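Local coordinates for nucleoporin nup120 (Schizosaccharomyces pombe, PDB 4GQ2), which serves as a structural component of the nuclear pore complex, whose nucleoporins can also act as docking partners for transiently associated nuclear transport factors, at residues 777-782 with 788-793; 661-666 with 794-799; 257-262 with 324-329; 251-256 with 298-303; 906-911 with 943-948. All blocks are in the same frame, centred on the assembly; numbering follows the deposited sequence.

Contact 1: residues 777-782 with 788-793; sequences LNYSEC and ISPLHA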
# COMPACT_ATOMS: atom_id res chain seq x y z
N LEU A 777 10.47 -4.21 -11.77
CA LEU A 777 11.93 -4.11 -11.88
C LEU A 777 12.64 -5.47 -11.79
O LEU A 777 13.77 -5.62 -12.24
CB LEU A 777 12.51 -3.18 -10.81
CG LEU A 777 12.16 -1.70 -10.89
CD1 LEU A 777 12.54 -0.99 -9.59
CD2 LEU A 777 12.85 -1.06 -12.09
N ASN A 778 11.97 -6.45 -11.18
CA ASN A 778 12.55 -7.77 -11.00
C ASN A 778 11.96 -8.79 -11.96
O ASN A 778 12.11 -9.99 -11.77
CB ASN A 778 12.36 -8.22 -9.56
CG ASN A 778 13.24 -7.47 -8.59
OD1 ASN A 778 14.42 -7.78 -8.45
ND2 ASN A 778 12.67 -6.47 -7.93
N TYR A 779 11.28 -8.29 -13.00
CA TYR A 779 10.61 -9.14 -13.97
C TYR A 779 11.57 -10.16 -14.55
O TYR A 779 12.68 -9.83 -14.96
CB TYR A 779 9.97 -8.30 -15.08
CG TYR A 779 9.27 -9.13 -16.13
CD1 TYR A 779 8.24 -10.00 -15.78
CD2 TYR A 779 9.65 -9.06 -17.48
CE1 TYR A 779 7.60 -10.77 -16.74
CE2 TYR A 779 9.01 -9.83 -18.44
CZ TYR A 779 7.99 -10.69 -18.06
OH TYR A 779 7.35 -11.46 -18.99
N SER A 780 11.15 -11.42 -14.56
CA SER A 780 12.05 -12.51 -14.90
C SER A 780 11.37 -13.66 -15.62
O SER A 780 10.17 -13.90 -15.47
CB SER A 780 12.76 -13.02 -13.64
OG SER A 780 13.63 -12.03 -13.12
N GLU A 781 12.17 -14.39 -16.39
CA GLU A 781 11.69 -15.56 -17.10
C GLU A 781 12.64 -16.72 -16.91
O GLU A 781 13.81 -16.53 -16.61
CB GLU A 781 11.54 -15.24 -18.59
CG GLU A 781 10.26 -14.52 -18.92
CD GLU A 781 10.16 -14.17 -20.38
OE1 GLU A 781 9.30 -14.76 -21.07
OE2 GLU A 781 10.96 -13.32 -20.85
N CYS A 782 12.10 -17.93 -17.07
CA CYS A 782 12.90 -19.15 -17.12
C CYS A 782 13.20 -19.43 -18.58
O CYS A 782 12.32 -19.84 -19.33
CB CYS A 782 12.14 -20.32 -16.49
SG CYS A 782 13.10 -21.85 -16.35
N ILE A 788 7.63 -23.49 -16.60
CA ILE A 788 7.65 -22.51 -15.51
C ILE A 788 7.20 -21.15 -16.06
O ILE A 788 7.75 -20.67 -17.05
CB ILE A 788 9.05 -22.39 -14.87
CG1 ILE A 788 9.44 -23.72 -14.19
CG2 ILE A 788 9.11 -21.24 -13.86
CD1 ILE A 788 10.94 -23.91 -14.06
N SER A 789 6.20 -20.55 -15.41
CA SER A 789 5.65 -19.24 -15.80
C SER A 789 6.50 -18.08 -15.30
O SER A 789 7.18 -18.21 -14.27
CB SER A 789 4.23 -19.09 -15.25
OG SER A 789 4.26 -18.92 -13.84
N PRO A 790 6.44 -16.92 -15.99
CA PRO A 790 7.16 -15.72 -15.53
C PRO A 790 6.68 -15.24 -14.17
O PRO A 790 7.38 -14.46 -13.51
CB PRO A 790 6.82 -14.67 -16.60
CG PRO A 790 5.57 -15.16 -17.24
CD PRO A 790 5.69 -16.66 -17.23
N LEU A 791 5.51 -15.70 -13.74
CA LEU A 791 5.00 -15.39 -12.40
C LEU A 791 5.92 -15.96 -11.32
O LEU A 791 6.45 -15.20 -10.51
CB LEU A 791 3.57 -15.88 -12.22
CG LEU A 791 2.98 -15.83 -10.81
CD1 LEU A 791 2.92 -14.41 -10.25
CD2 LEU A 791 1.59 -16.46 -10.84
N HIS A 792 6.10 -17.28 -11.32
CA HIS A 792 6.99 -17.94 -10.36
C HIS A 792 8.42 -17.42 -10.43
O HIS A 792 9.09 -17.31 -9.40
CB HIS A 792 6.96 -19.45 -10.55
CG HIS A 792 7.83 -20.20 -9.57
ND1 HIS A 792 7.40 -20.53 -8.34
CD2 HIS A 792 9.14 -20.64 -9.66
CE1 HIS A 792 8.39 -21.17 -7.67
NE2 HIS A 792 9.45 -21.24 -8.48
N ALA A 793 8.89 -17.10 -11.63
CA ALA A 793 10.27 -16.64 -11.80
C ALA A 793 10.46 -15.25 -11.21
O ALA A 793 11.49 -14.97 -10.59
CB ALA A 793 10.69 -16.67 -13.27
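Tyr-779 is the first residue of 777-782 to reach Pro-790, just where the short strand 780-781 begins to pass over the opening turn of helix 790-803. That strand pairs antiparallel with strand 664-665 and leads through a short loop into the helix, with Ser-789 at the N-cap position ahead of the proline. The phenol lies alongside the proline, both side chains pointing the same way, with CE1 of Tyr-779 4.0 Å from CB of Pro-790; beyond it the hydroxyl is hydrogen-bonded to Ser-93. Ser-780 meets the helix mainly through its backbone. Its carbonyl oxygen rests against carbon, 3.6 Å from CB of Ala-793, while its amide is hydrogen-bonded to OG1 of Thr-794, one residue farther along the helix. The hydroxyl turns back on its own chain: OG of Ser-780 donates to O of Asn-778 at 2.9 Å, from 43° above the carbonyl plane. Glu-781 starts away from the helix, yet its CG passes 4.2 Å from Pro-790 CB before the carboxylate bonds to Ser-666. At Cys-782 the apolar contact shifts to Ile-788. The sulfur stands opposite the backbone nitrogen about the first torsion (chi1 -175°), which lays SG of Cys-782 3.8 Å from CD1 of Ile-788.

Contact 2: residues 661-666 with 794-799; sequences DIYNHS and TVISSL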
# COMPACT_ATOMS: atom_id res chain seq x y z
N ASP A 661 16.68 -19.73 -5.65
CA ASP A 661 17.24 -19.72 -7.00
C ASP A 661 17.11 -18.35 -7.66
O ASP A 661 16.34 -17.49 -7.21
CB ASP A 661 16.56 -20.78 -7.88
CG ASP A 661 17.47 -21.95 -8.21
OD1 ASP A 661 18.67 -21.88 -7.89
OD2 ASP A 661 16.98 -22.93 -8.80
N ILE A 662 17.87 -18.14 -8.72
CA ILE A 662 17.71 -16.93 -9.51
C ILE A 662 17.39 -17.31 -10.95
O ILE A 662 18.08 -18.13 -11.56
CB ILE A 662 18.92 -15.97 -9.39
CG1 ILE A 662 18.55 -14.57 -9.91
CG2 ILE A 662 20.15 -16.53 -10.09
CD1 ILE A 662 19.49 -13.46 -9.48
N TYR A 663 16.30 -16.75 -11.47
CA TYR A 663 15.94 -16.95 -12.85
C TYR A 663 16.50 -15.82 -13.69
O TYR A 663 17.04 -14.84 -13.15
CB TYR A 663 14.43 -17.08 -13.01
CG TYR A 663 13.93 -18.42 -12.53
CD1 TYR A 663 13.88 -19.51 -13.40
CD2 TYR A 663 13.54 -18.61 -11.21
CE1 TYR A 663 13.43 -20.75 -12.96
CE2 TYR A 663 13.09 -19.84 -10.76
CZ TYR A 663 13.04 -20.91 -11.64
OH TYR A 663 12.60 -22.13 -11.20
N ASN A 664 16.40 -15.96 -15.00
CA ASN A 664 16.94 -14.97 -15.92
C ASN A 664 16.11 -13.70 -15.87
O ASN A 664 14.88 -13.74 -16.03
CB ASN A 664 16.99 -15.54 -17.33
CG ASN A 664 17.62 -16.93 -17.38
OD1 ASN A 664 16.92 -17.94 -17.44
ND2 ASN A 664 18.95 -16.98 -17.34
N HIS A 665 16.77 -12.58 -15.60
CA HIS A 665 16.14 -11.27 -15.68
C HIS A 665 15.74 -11.01 -17.10
O HIS A 665 16.48 -11.34 -18.03
CB HIS A 665 17.09 -10.18 -15.21
CG HIS A 665 16.51 -8.80 -15.27
ND1 HIS A 665 15.59 -8.36 -14.40
CD2 HIS A 665 16.75 -7.75 -16.16
CE1 HIS A 665 15.25 -7.09 -14.70
NE2 HIS A 665 15.96 -6.72 -15.78
N SER A 666 14.56 -10.42 -17.28
CA SER A 666 13.97 -10.36 -18.60
C SER A 666 13.96 -9.00 -19.27
O SER A 666 14.04 -7.95 -18.62
CB SER A 666 12.54 -10.90 -18.58
OG SER A 666 11.87 -10.61 -19.80
N THR A 794 9.48 -14.37 -11.40
CA THR A 794 9.57 -13.00 -10.88
C THR A 794 9.55 -13.00 -9.34
O THR A 794 10.41 -12.37 -8.70
CB THR A 794 8.49 -12.10 -11.49
OG1 THR A 794 8.61 -12.14 -12.91
CG2 THR A 794 8.64 -10.65 -11.02
N VAL A 795 8.62 -13.74 -8.76
CA VAL A 795 8.58 -13.90 -7.31
C VAL A 795 9.95 -14.35 -6.81
O VAL A 795 10.60 -13.62 -6.05
CB VAL A 795 7.48 -14.90 -6.88
CG1 VAL A 795 7.48 -15.05 -5.36
CG2 VAL A 795 6.12 -14.44 -7.37
N ILE A 796 10.38 -15.52 -7.27
CA ILE A 796 11.65 -16.12 -6.84
C ILE A 796 12.82 -15.15 -7.01
O ILE A 796 13.64 -14.99 -6.10
CB ILE A 796 11.91 -17.47 -7.55
CG1 ILE A 796 11.11 -18.59 -6.88
CG2 ILE A 796 13.39 -17.84 -7.57
CD1 ILE A 796 11.58 -18.96 -5.48
N SER A 797 12.88 -14.48 -8.16
CA SER A 797 13.94 -13.49 -8.42
C SER A 797 13.88 -12.34 -7.42
O SER A 797 14.92 -11.94 -6.88
CB SER A 797 13.86 -12.96 -9.85
OG SER A 797 13.89 -14.03 -10.78
N SER A 798 12.67 -11.82 -7.19
CA SER A 798 12.44 -10.73 -6.22
C SER A 798 12.91 -11.13 -4.84
O SER A 798 13.59 -10.36 -4.17
CB SER A 798 10.97 -10.35 -6.18
OG SER A 798 10.50 -9.95 -7.46
N LEU A 799 12.54 -12.34 -4.42
CA LEU A 799 12.98 -12.88 -3.13
C LEU A 799 14.50 -13.00 -3.06
O LEU A 799 15.11 -12.66 -2.05
CB LEU A 799 12.33 -14.24 -2.83
CG LEU A 799 10.81 -14.22 -2.62
CD1 LEU A 799 10.29 -15.62 -2.35
CD2 LEU A 799 10.41 -13.27 -1.49
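Tyr-663 lies along the flank of helix 790-803, touching Ser-797 near its backbone and Ile-796 with its ring. Its CB comes first, 3.8 Å from OG of Ser-797, a hydroxyl that is hydrogen-bonded back to the carbonyl of Ala-793 one turn earlier. From CB the ring swings toward Ile-796 with CG opposite the carbonyl carbon (chi1 -74°). CD2 of Tyr-663 then meets CG2 of Ile-796 at 3.7 Å, and CE2 passes the same methyl at 3.8 Å, so the isoleucine comes in at the ring edge, close to its plane. Tyr-663 directly precedes strand 664-665, which pairs antiparallel with strand 780-781 beside the helix. With an alanine here the ring edge is lost, and the Ile-796 methyl would probably be left without its aromatic neighbour, opening a gap between the strand's approach and the helix. The tyrosine side chain is also touched by His-792 and Ala-793, earlier on the same helix, and by Cys-782 just past strand 780-781.

Contact 3: residues 257-262 with 324-329; sequences YKLKVL and LNVVIE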
# COMPACT_ATOMS: atom_id res chain seq x y z
N TYR A 257 -25.82 -41.91 -20.74
CA TYR A 257 -24.44 -42.37 -20.52
C TYR A 257 -23.77 -43.06 -21.71
O TYR A 257 -23.14 -44.11 -21.56
CB TYR A 257 -24.33 -43.20 -19.22
CG TYR A 257 -25.67 -43.64 -18.65
CD1 TYR A 257 -26.39 -42.80 -17.78
CD2 TYR A 257 -26.22 -44.88 -18.98
CE1 TYR A 257 -27.62 -43.19 -17.27
CE2 TYR A 257 -27.45 -45.27 -18.48
CZ TYR A 257 -28.14 -44.42 -17.62
OH TYR A 257 -29.36 -44.81 -17.11
N LYS A 258 -23.91 -42.46 -22.89
CA LYS A 258 -23.19 -42.90 -24.08
C LYS A 258 -22.08 -41.91 -24.47
O LYS A 258 -22.33 -40.72 -24.65
CB LYS A 258 -24.15 -43.08 -25.26
CG LYS A 258 -24.64 -44.50 -25.49
CD LYS A 258 -25.98 -44.77 -24.83
CE LYS A 258 -26.58 -46.07 -25.33
NZ LYS A 258 -27.78 -46.45 -24.55
N LEU A 259 -20.86 -42.43 -24.61
CA LEU A 259 -19.73 -41.63 -25.07
C LEU A 259 -19.63 -41.71 -26.59
O LEU A 259 -19.25 -42.74 -27.15
CB LEU A 259 -18.43 -42.10 -24.39
CG LEU A 259 -17.15 -41.27 -24.55
CD1 LEU A 259 -17.32 -39.83 -24.09
CD2 LEU A 259 -15.99 -41.93 -23.81
N LYS A 260 -19.97 -40.60 -27.25
CA LYS A 260 -20.08 -40.55 -28.71
C LYS A 260 -19.01 -39.67 -29.35
O LYS A 260 -18.67 -38.60 -28.83
CB LYS A 260 -21.45 -40.03 -29.12
CG LYS A 260 -22.62 -40.57 -28.31
CD LYS A 260 -23.96 -40.20 -28.91
CE LYS A 260 -25.09 -40.84 -28.12
NZ LYS A 260 -26.42 -40.64 -28.75
N VAL A 261 -18.49 -40.13 -30.48
CA VAL A 261 -17.58 -39.34 -31.30
C VAL A 261 -18.28 -38.93 -32.59
O VAL A 261 -18.66 -39.78 -33.40
CB VAL A 261 -16.30 -40.13 -31.65
CG1 VAL A 261 -15.28 -39.21 -32.31
CG2 VAL A 261 -15.72 -40.78 -30.41
N LEU A 262 -18.47 -37.62 -32.77
CA LEU A 262 -19.12 -37.09 -33.96
C LEU A 262 -18.09 -36.56 -34.95
O LEU A 262 -17.26 -35.72 -34.60
CB LEU A 262 -20.10 -35.97 -33.59
CG LEU A 262 -21.06 -35.53 -34.69
CD1 LEU A 262 -22.32 -36.39 -34.69
CD2 LEU A 262 -21.42 -34.06 -34.53
N LEU A 324 -12.77 -43.83 -36.23
CA LEU A 324 -12.15 -43.40 -34.98
C LEU A 324 -12.52 -44.32 -33.83
O LEU A 324 -13.67 -44.75 -33.73
CB LEU A 324 -12.52 -41.95 -34.66
CG LEU A 324 -12.03 -40.90 -35.66
CD1 LEU A 324 -13.17 -40.43 -36.57
CD2 LEU A 324 -11.40 -39.72 -34.94
N ASN A 325 -11.54 -44.63 -32.99
CA ASN A 325 -11.76 -45.49 -31.83
C ASN A 325 -11.53 -44.72 -30.53
O ASN A 325 -10.54 -44.01 -30.39
CB ASN A 325 -10.83 -46.71 -31.85
CG ASN A 325 -10.72 -47.35 -33.22
OD1 ASN A 325 -11.71 -47.47 -33.95
ND2 ASN A 325 -9.51 -47.78 -33.57
N VAL A 326 -12.46 -44.86 -29.59
CA VAL A 326 -12.27 -44.36 -28.24
C VAL A 326 -11.92 -45.55 -27.35
O VAL A 326 -12.80 -46.29 -26.90
CB VAL A 326 -13.51 -43.58 -27.72
CG1 VAL A 326 -13.32 -43.15 -26.28
CG2 VAL A 326 -13.75 -42.35 -28.58
N VAL A 327 -10.63 -45.76 -27.14
CA VAL A 327 -10.15 -46.92 -26.38
C VAL A 327 -9.75 -46.49 -24.97
O VAL A 327 -9.07 -45.49 -24.78
CB VAL A 327 -8.98 -47.65 -27.09
CG1 VAL A 327 -8.51 -48.85 -26.28
CG2 VAL A 327 -9.40 -48.10 -28.49
N ILE A 328 -10.21 -47.27 -23.99
CA ILE A 328 -10.03 -46.97 -22.56
C ILE A 328 -8.56 -46.99 -22.12
O ILE A 328 -7.75 -47.75 -22.66
CB ILE A 328 -10.80 -47.97 -21.67
CG1 ILE A 328 -11.99 -48.58 -22.44
CG2 ILE A 328 -11.26 -47.30 -20.38
CD1 ILE A 328 -12.35 -49.99 -22.00
N GLU A 329 -8.23 -46.14 -21.15
CA GLU A 329 -6.93 -46.17 -20.48
C GLU A 329 -7.06 -46.26 -18.96
O GLU A 329 -6.17 -46.78 -18.29
CB GLU A 329 -6.09 -44.95 -20.85
CG GLU A 329 -5.54 -44.98 -22.26
CD GLU A 329 -4.40 -44.01 -22.47
OE1 GLU A 329 -4.44 -42.90 -21.89
OE2 GLU A 329 -3.46 -44.34 -23.23
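A single side chain, Val-326, does nearly all the touching for its strand, setting one methyl against Leu-259 and the other against Val-261. No hydrogen bond joins the two segments. Val-326 stands with CG1 opposite its backbone nitrogen (chi1 176°), and this splits the two methyls along the facing strand: CG1 goes to Leu-259 and CG2 to Val-261. The leucine crosses the valine at about a right angle and offers one branch, CD2 of Leu-259 lying 3.8 Å from CG1 of Val-326. The Val-261 methyl is modelled too close to CG2 of Val-326 for two carbons, so its exact position is doubtful although the two side chains are plainly neighbours. As residues two apart on an extended strand, Leu-259 and Val-261 point to the same side, and Lys-260 between them faces the other way. Beside them, on the neighbouring strand 249-254, Val-251 touches Leu-259 and Val-249 touches Val-261. Ile-273 and Tyr-313 also pack on Val-326. Strand 258-263 is third in its four-stranded antiparallel sheet, and strand 324-328 is an outermost strand of the next such sheet in the chain. Such packing between successive four-stranded sheets is how adjoining blades of a beta-propeller meet.

Contact 4: residues 251-256 with 298-303; sequences VMLSLD and IALYYP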
# COMPACT_ATOMS: atom_id res chain seq x y z
N VAL A 251 -16.71 -34.68 -29.33
CA VAL A 251 -16.93 -35.74 -28.35
C VAL A 251 -18.08 -35.34 -27.44
O VAL A 251 -18.04 -34.28 -26.81
CB VAL A 251 -15.67 -36.07 -27.52
CG1 VAL A 251 -15.99 -37.11 -26.45
CG2 VAL A 251 -14.56 -36.57 -28.42
N MET A 252 -19.10 -36.19 -27.38
CA MET A 252 -20.31 -35.89 -26.64
C MET A 252 -20.66 -37.01 -25.66
O MET A 252 -20.37 -38.18 -25.90
CB MET A 252 -21.49 -35.67 -27.59
CG MET A 252 -21.15 -34.80 -28.80
SD MET A 252 -22.36 -34.91 -30.13
CE MET A 252 -22.22 -36.63 -30.62
N LEU A 253 -21.27 -36.61 -24.54
CA LEU A 253 -21.85 -37.54 -23.59
C LEU A 253 -23.35 -37.30 -23.51
O LEU A 253 -23.80 -36.15 -23.44
CB LEU A 253 -21.21 -37.37 -22.21
CG LEU A 253 -21.68 -38.31 -21.09
CD1 LEU A 253 -21.60 -39.77 -21.49
CD2 LEU A 253 -20.86 -38.06 -19.84
N SER A 254 -24.12 -38.39 -23.55
CA SER A 254 -25.58 -38.31 -23.60
C SER A 254 -26.24 -38.49 -22.24
O SER A 254 -25.60 -38.93 -21.29
CB SER A 254 -26.14 -39.35 -24.58
OG SER A 254 -25.84 -40.66 -24.14
N LEU A 255 -27.52 -38.14 -22.15
CA LEU A 255 -28.30 -38.30 -20.92
C LEU A 255 -28.34 -39.77 -20.48
O LEU A 255 -28.39 -40.06 -19.28
CB LEU A 255 -29.72 -37.74 -21.09
CG LEU A 255 -30.64 -37.65 -19.86
CD1 LEU A 255 -30.23 -36.52 -18.93
CD2 LEU A 255 -32.09 -37.47 -20.29
N ASP A 256 -28.30 -40.68 -21.45
CA ASP A 256 -28.22 -42.11 -21.15
C ASP A 256 -26.78 -42.67 -21.26
O ASP A 256 -26.57 -43.77 -21.79
CB ASP A 256 -29.24 -42.93 -21.97
CG ASP A 256 -28.92 -43.00 -23.46
OD1 ASP A 256 -28.05 -42.25 -23.96
OD2 ASP A 256 -29.56 -43.83 -24.15
N ILE A 298 -8.95 -37.91 -23.24
CA ILE A 298 -10.23 -37.44 -22.74
C ILE A 298 -10.40 -37.91 -21.30
O ILE A 298 -10.27 -39.10 -21.02
CB ILE A 298 -11.40 -37.99 -23.59
CG1 ILE A 298 -11.44 -37.30 -24.95
CG2 ILE A 298 -12.74 -37.81 -22.89
CD1 ILE A 298 -12.01 -38.15 -26.06
N ALA A 299 -10.69 -36.97 -20.41
CA ALA A 299 -11.06 -37.31 -19.05
C ALA A 299 -12.57 -37.29 -18.91
O ALA A 299 -13.25 -36.43 -19.49
CB ALA A 299 -10.41 -36.35 -18.07
N LEU A 300 -13.10 -38.25 -18.16
CA LEU A 300 -14.54 -38.43 -18.01
C LEU A 300 -14.88 -38.71 -16.56
O LEU A 300 -14.18 -39.47 -15.88
CB LEU A 300 -15.03 -39.55 -18.94
CG LEU A 300 -16.34 -40.30 -18.67
CD1 LEU A 300 -17.56 -39.40 -18.76
CD2 LEU A 300 -16.48 -41.47 -19.64
N TYR A 301 -15.96 -38.09 -16.09
CA TYR A 301 -16.37 -38.15 -14.69
C TYR A 301 -17.58 -39.04 -14.46
O TYR A 301 -18.55 -38.99 -15.22
CB TYR A 301 -16.69 -36.74 -14.18
CG TYR A 301 -17.13 -36.68 -12.73
CD1 TYR A 301 -16.29 -37.12 -11.71
CD2 TYR A 301 -18.38 -36.17 -12.38
CE1 TYR A 301 -16.68 -37.06 -10.38
CE2 TYR A 301 -18.78 -36.09 -11.05
CZ TYR A 301 -17.92 -36.54 -10.06
OH TYR A 301 -18.29 -36.48 -8.74
N TYR A 302 -17.50 -39.84 -13.40
CA TYR A 302 -18.59 -40.72 -12.97
C TYR A 302 -19.01 -40.34 -11.55
O TYR A 302 -18.23 -40.51 -10.61
CB TYR A 302 -18.13 -42.18 -12.94
CG TYR A 302 -17.92 -42.85 -14.27
CD1 TYR A 302 -16.71 -42.70 -14.96
CD2 TYR A 302 -18.90 -43.66 -14.84
CE1 TYR A 302 -16.50 -43.33 -16.18
CE2 TYR A 302 -18.70 -44.30 -16.05
CZ TYR A 302 -17.49 -44.13 -16.72
OH TYR A 302 -17.27 -44.75 -17.92
N PRO A 303 -20.24 -39.82 -11.40
CA PRO A 303 -20.79 -39.57 -10.06
C PRO A 303 -20.94 -40.86 -9.24
O PRO A 303 -21.17 -41.93 -9.81
CB PRO A 303 -22.16 -38.96 -10.35
CG PRO A 303 -22.02 -38.35 -11.70
CD PRO A 303 -21.09 -39.26 -12.46
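Two aliphatic pairs, Val-251 with Ile-298 and Leu-253 with Leu-300, join strands 249-254 and 297-302, the second strands of consecutive four-stranded blades in the beta-propeller. The backbones stay well apart, the CA atoms of Val-251 and Ile-298 being 8.9 Å from each other, and side chains alone bridge the distance. Val-251 and Ile-298 reach for one another tip to tip: CD1 of Ile-298 sits 3.8 Å from CG2 of Val-251 and 4.1 Å from its CG1, facing both branches. The leucines instead cross at about a right angle, each offering one methyl, with CD2 of Leu-253 3.7 Å from CD1 of Leu-300. Leu-288 of strand 288-290 packs on Val-251, Leu-253 and Leu-300, adding to the aliphatic layer. No hydrogen bond crosses between the segments; at the end of strand 249-254 a polar group forms. OD2 of Asp-256 makes a salt bridge with Lys-258, beyond the segment, and OG of Ser-254 donates to OD1 of Asp-256 at 2.7 Å, arriving nearly in line with the carboxylate C-O bond.

Contact 5: residues 906-911 with 943-948; sequences KLFEES and LKTACA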
# COMPACT_ATOMS: atom_id res chain seq x y z
N LYS A 906 21.97 22.82 -9.41
CA LYS A 906 20.77 22.10 -9.01
C LYS A 906 19.89 22.95 -8.10
O LYS A 906 18.68 23.01 -8.29
CB LYS A 906 21.12 20.77 -8.32
CG LYS A 906 19.97 19.78 -8.27
CD LYS A 906 19.80 19.09 -9.62
CE LYS A 906 18.42 18.49 -9.78
NZ LYS A 906 18.09 18.37 -11.22
N LEU A 907 20.49 23.62 -7.13
CA LEU A 907 19.74 24.55 -6.29
C LEU A 907 19.17 25.68 -7.14
O LEU A 907 18.08 26.19 -6.86
CB LEU A 907 20.61 25.10 -5.16
CG LEU A 907 20.78 24.32 -3.85
CD1 LEU A 907 19.46 23.86 -3.25
CD2 LEU A 907 21.73 23.14 -4.01
N PHE A 908 19.90 26.03 -8.20
CA PHE A 908 19.52 27.11 -9.12
C PHE A 908 18.23 26.80 -9.88
O PHE A 908 17.38 27.67 -10.03
CB PHE A 908 20.67 27.42 -10.10
CG PHE A 908 20.36 28.53 -11.07
CD1 PHE A 908 20.54 29.87 -10.71
CD2 PHE A 908 19.87 28.25 -12.35
CE1 PHE A 908 20.25 30.89 -11.60
CE2 PHE A 908 19.58 29.27 -13.24
CZ PHE A 908 19.77 30.59 -12.87
N GLU A 909 18.10 25.56 -10.34
CA GLU A 909 16.91 25.12 -11.08
C GLU A 909 15.67 25.21 -10.20
O GLU A 909 14.58 25.51 -10.68
CB GLU A 909 17.07 23.69 -11.60
CG GLU A 909 18.04 23.54 -12.76
CD GLU A 909 18.52 22.10 -12.95
OE1 GLU A 909 17.69 21.17 -12.83
OE2 GLU A 909 19.72 21.91 -13.23
N GLU A 910 15.86 24.97 -8.90
CA GLU A 910 14.77 24.98 -7.93
C GLU A 910 14.56 26.37 -7.33
O GLU A 910 13.77 26.54 -6.39
CB GLU A 910 15.01 23.94 -6.84
CG GLU A 910 15.16 22.51 -7.36
CD GLU A 910 13.85 21.88 -7.80
OE1 GLU A 910 13.85 21.18 -8.83
OE2 GLU A 910 12.81 22.08 -7.12
N SER A 911 15.28 27.35 -7.87
CA SER A 911 15.15 28.76 -7.48
C SER A 911 15.58 29.03 -6.04
O SER A 911 15.11 29.98 -5.41
CB SER A 911 13.72 29.28 -7.74
OG SER A 911 13.26 28.89 -9.02
N LEU A 943 28.48 34.29 -11.26
CA LEU A 943 27.79 35.45 -11.84
C LEU A 943 26.30 35.16 -11.94
O LEU A 943 25.48 35.85 -11.34
CB LEU A 943 28.35 35.81 -13.22
CG LEU A 943 29.75 36.44 -13.34
CD1 LEU A 943 30.14 36.60 -14.80
CD2 LEU A 943 29.84 37.77 -12.60
N LYS A 944 25.99 34.10 -12.69
CA LYS A 944 24.63 33.63 -12.90
C LYS A 944 23.83 33.49 -11.60
O LYS A 944 22.63 33.78 -11.57
CB LYS A 944 24.69 32.30 -13.65
CG LYS A 944 23.38 31.82 -14.25
CD LYS A 944 23.65 30.67 -15.21
CE LYS A 944 22.44 29.76 -15.37
NZ LYS A 944 21.25 30.49 -15.90
N THR A 945 24.49 33.07 -10.52
CA THR A 945 23.81 32.79 -9.26
C THR A 945 23.67 34.02 -8.36
O THR A 945 22.58 34.28 -7.82
CB THR A 945 24.45 31.61 -8.49
OG1 THR A 945 25.84 31.86 -8.29
CG2 THR A 945 24.27 30.32 -9.27
N ALA A 946 24.76 34.77 -8.20
CA ALA A 946 24.76 36.03 -7.45
C ALA A 946 23.71 37.01 -7.98
O ALA A 946 22.95 37.61 -7.21
CB ALA A 946 26.14 36.68 -7.47
N CYS A 947 23.67 37.14 -9.31
CA CYS A 947 22.72 38.02 -10.00
C CYS A 947 21.27 37.65 -9.71
O CYS A 947 20.41 38.52 -9.56
CB CYS A 947 23.00 38.02 -11.51
SG CYS A 947 21.77 38.84 -12.55
N ALA A 948 21.00 36.35 -9.63
CA ALA A 948 19.64 35.86 -9.40
C ALA A 948 19.19 36.04 -7.95
O ALA A 948 17.99 36.13 -7.68
CB ALA A 948 19.53 34.40 -9.82
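This is a contact between helices built round one aromatic ring, Phe-908, which leaves the last turn of helix 895-909 and lies against Lys-944, Thr-945 and Ala-948 of helix 932-949, close to the C-terminus. With CG opposite the backbone nitrogen (chi1 -180°), the ring extends straight across to the other helix. CE1 of Phe-908 comes within 4.0 Å of CB of Ala-948 and also 3.7 Å from O of Lys-944, while CD1 of Phe-908 meets CG2 of Thr-945 at 4.0 Å. The Thr-945 hydroxyl bonds back to the carbonyls of Glu-941 and Thr-942, and the methyl is the branch that meets the ring. Both helices belong to the HEAT-repeat region, and the ring fills the space between them where the first one ends. Were Phe-908 replaced by an alanine, a gap would probably open between the helices, taking from Thr-945 CG2 and Ala-948 CB the ring they both touch. Lys-944 runs at about a right angle to the ring and bends at its last torsion, which brings NZ of Lys-944 to 3.4 Å from CE2 of Phe-908. Just past Phe-908, helix 895-909 closes in a Schellman motif with Ser-911, at positive phi, as its C-prime residue, Ser-911 N lying 3.0 Å from Phe-908 O.

Contacts 3 and 4 are fully buried and purely aliphatic across their segments. They join the same two propeller blades, and their strands 249-254 and 258-263 are hydrogen-bonded neighbours. Contacts 1 and 2 are only partly buried and share helix 790-803; strands 780-781 and 664-665 pair beside it, with Glu-781 N 2.8 Å from Asn-664 O, and contact 1 is nested within the loop that contact 2 closes. Their chemistry is more mixed, with backbone carbonyls and serine hydroxyls set among carbon atoms. Contact 5, about 80 Å from contact 4 between centres and on the opposite side of the chain's centre, is also partly buried, and it alone brings a charged side chain against a ring.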